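Local structure of NOL1/NOP2/sun family protein (Enterococcus faecium, 3M4X) at residues K46-G49 against L50-Q54. The protein probably methylates cytosine bases of ribosomal RNA as an RsmF-like methyltransferase of the NOL1/NOP2/sun family. Sequence-based numbering, arbitrary orientation.
Sequences KPAG and LDMVQ
Met-52 N donates to Ala-48 O at 2.9 Å with an N-H...O angle of 162°, a nearly straight bond that closes the first turn of helix 49-56 and makes Ala-48 its N-cap. One residue on, Val-53 N reaches Gly-49 O at 3.3 Å, a longer and less straight bond whose donor is tilted 25° from the carbonyl plane. A type II turn from Lys-46 to Gly-49 leads into the helix, and its closing bond from Gly-49 N to Lys-46 O is weak. The side chain of Met-52, a selenomethionine, turns back over the cap: CG stands beside its own backbone N (chi1 -71°), 3.1 Å from Ala-48 O and 4.0 Å from Ala-48 CB. Asp-51 CB flanks the same methyl at 4.2 Å, while Val-53 CG2 lies 3.5 Å from Gly-49 O. Outside the two segments, Tyr-86 OH hydrogen-bonds to Pro-47 O of the turn, and Met-52 also touches Ile-433 of strand 433-441. Ala-48 offers no polar side-chain atom for capping, so within this stretch the bonds at the helix start are backbone ones; turn and helix overlap at Gly-49, in the N-terminal region of an RsmF-like protein.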
ATOM      1  N   LYS A  46      -7.188  12.103   1.840  1.00 32.97           N
ATOM      2  CA  LYS A  46      -6.976  13.440   1.285  1.00 31.23           C
ATOM      3  C   LYS A  46      -8.172  14.379   1.468  1.00 29.99           C
ATOM      4  O   LYS A  46      -9.311  13.939   1.489  1.00 31.38           O
ATOM      5  CB  LYS A  46      -6.626  13.343  -0.206  1.00 33.51           C
ATOM      6  CG  LYS A  46      -5.367  12.538  -0.511  1.00 27.71           C
ATOM      7  CD  LYS A  46      -4.117  13.338  -0.154  1.00 26.13           C
ATOM      8  CE  LYS A  46      -2.886  12.473  -0.318  1.00 24.75           C
ATOM      9  NZ  LYS A  46      -1.648  13.262  -0.493  1.00 26.19           N
ATOM     10  N   PRO A  47      -7.905  15.685   1.605  1.00 29.69           N
ATOM     11  CA  PRO A  47      -8.978  16.693   1.573  1.00 35.00           C
ATOM     12  C   PRO A  47      -9.806  16.568   0.296  1.00 31.00           C
ATOM     13  O   PRO A  47      -9.236  16.692  -0.783  1.00 35.72           O
ATOM     14  CB  PRO A  47      -8.215  18.031   1.531  1.00 27.18           C
ATOM     15  CG  PRO A  47      -6.846  17.738   2.039  1.00 30.65           C
ATOM     16  CD  PRO A  47      -6.561  16.281   1.748  1.00 28.88           C
ATOM     17  N   ALA A  48     -11.112  16.346   0.411  1.00 29.54           N
ATOM     18  CA  ALA A  48     -11.975  16.215  -0.773  1.00 31.42           C
ATOM     19  C   ALA A  48     -11.453  15.199  -1.783  1.00 32.54           C
ATOM     20  O   ALA A  48     -11.468  15.444  -2.985  1.00 30.23           O
ATOM     21  CB  ALA A  48     -12.155  17.578  -1.460  1.00 26.77           C
ATOM     22  N   GLY A  49     -10.973  14.062  -1.302  1.00 35.87           N
ATOM     23  CA  GLY A  49     -10.375  13.087  -2.187  1.00 31.95           C
ATOM     24  C   GLY A  49     -11.269  12.702  -3.350  1.00 35.71           C
ATOM     25  O   GLY A  49     -10.869  12.777  -4.509  1.00 40.77           O
ATOM     26  N   LEU A  50     -12.491  12.289  -3.046  1.00 36.20           N
ATOM     27  CA  LEU A  50     -13.395  11.828  -4.089  1.00 32.65           C
ATOM     28  C   LEU A  50     -13.863  12.983  -4.966  1.00 32.99           C
ATOM     29  O   LEU A  50     -13.890  12.865  -6.191  1.00 35.24           O
ATOM     30  CB  LEU A  50     -14.594  11.093  -3.482  1.00 30.31           C
ATOM     31  CG  LEU A  50     -15.754  10.728  -4.413  1.00 39.62           C
ATOM     32  CD1 LEU A  50     -15.378   9.679  -5.511  1.00 28.98           C
ATOM     33  CD2 LEU A  50     -16.913  10.222  -3.560  1.00 42.21           C
ATOM     34  N   ASP A  51     -14.243  14.094  -4.343  1.00 33.77           N
ATOM     35  CA  ASP A  51     -14.718  15.247  -5.106  1.00 36.24           C
ATOM     36  C   ASP A  51     -13.665  15.668  -6.125  1.00 40.15           C
ATOM     37  O   ASP A  51     -13.980  15.963  -7.278  1.00 40.49           O
ATOM     38  CB  ASP A  51     -15.063  16.425  -4.189  1.00 32.58           C
ATOM     39  CG  ASP A  51     -15.532  17.656  -4.970  1.00 44.42           C
ATOM     40  OD1 ASP A  51     -15.829  17.529  -6.172  1.00 54.55           O
ATOM     41  OD2 ASP A  51     -15.606  18.756  -4.387  1.00 46.67           O
HETATM   42  N   MSE A  52     -12.411  15.699  -5.699  1.00 41.01           N
HETATM   43  CA  MSE A  52     -11.338  16.115  -6.592  1.00 37.33           C
HETATM   44  C   MSE A  52     -11.170  15.164  -7.778  1.00 38.51           C
HETATM   45  O   MSE A  52     -10.854  15.589  -8.883  1.00 34.17           O
HETATM   46  CB  MSE A  52     -10.030  16.269  -5.816  1.00 30.85           C
HETATM   47  CG  MSE A  52     -10.015  17.491  -4.883  1.00 42.29           C
HETATM   48 SE   MSE A  52     -10.222  19.241  -5.817  1.00 46.01          SE
HETATM   49  CE  MSE A  52     -12.156  19.445  -5.701  1.00 27.94           C
ATOM     50  N   VAL A  53     -11.372  13.870  -7.544  1.00 39.10           N
ATOM     51  CA  VAL A  53     -11.296  12.897  -8.623  1.00 33.56           C
ATOM     52  C   VAL A  53     -12.487  13.014  -9.583  1.00 36.03           C
ATOM     53  O   VAL A  53     -12.334  12.880 -10.801  1.00 32.86           O
ATOM     54  CB  VAL A  53     -11.187  11.459  -8.080  1.00 37.86           C
ATOM     55  CG1 VAL A  53     -11.431  10.437  -9.205  1.00 30.27           C
ATOM     56  CG2 VAL A  53      -9.822  11.247  -7.425  1.00 35.75           C
ATOM     57  N   GLN A  54     -13.667  13.284  -9.037  1.00 35.83           N
ATOM     58  CA  GLN A  54     -14.869  13.394  -9.853  1.00 40.27           C
ATOM     59  C   GLN A  54     -14.765  14.598 -10.776  1.00 49.20           C
ATOM     60  O   GLN A  54     -15.214  14.569 -11.926  1.00 49.06           O
ATOM     61  CB  GLN A  54     -16.108  13.493  -8.961  1.00 42.29           C
ATOM     62  CG  GLN A  54     -16.568  12.121  -8.399  1.00 51.95           C
ATOM     63  CD  GLN A  54     -17.622  12.253  -7.314  1.00 49.41           C
ATOM     64  OE1 GLN A  54     -17.793  13.319  -6.713  1.00 52.96           O
ATOM     65  NE2 GLN A  54     -18.340  11.174  -7.062  1.00 48.88           N
TER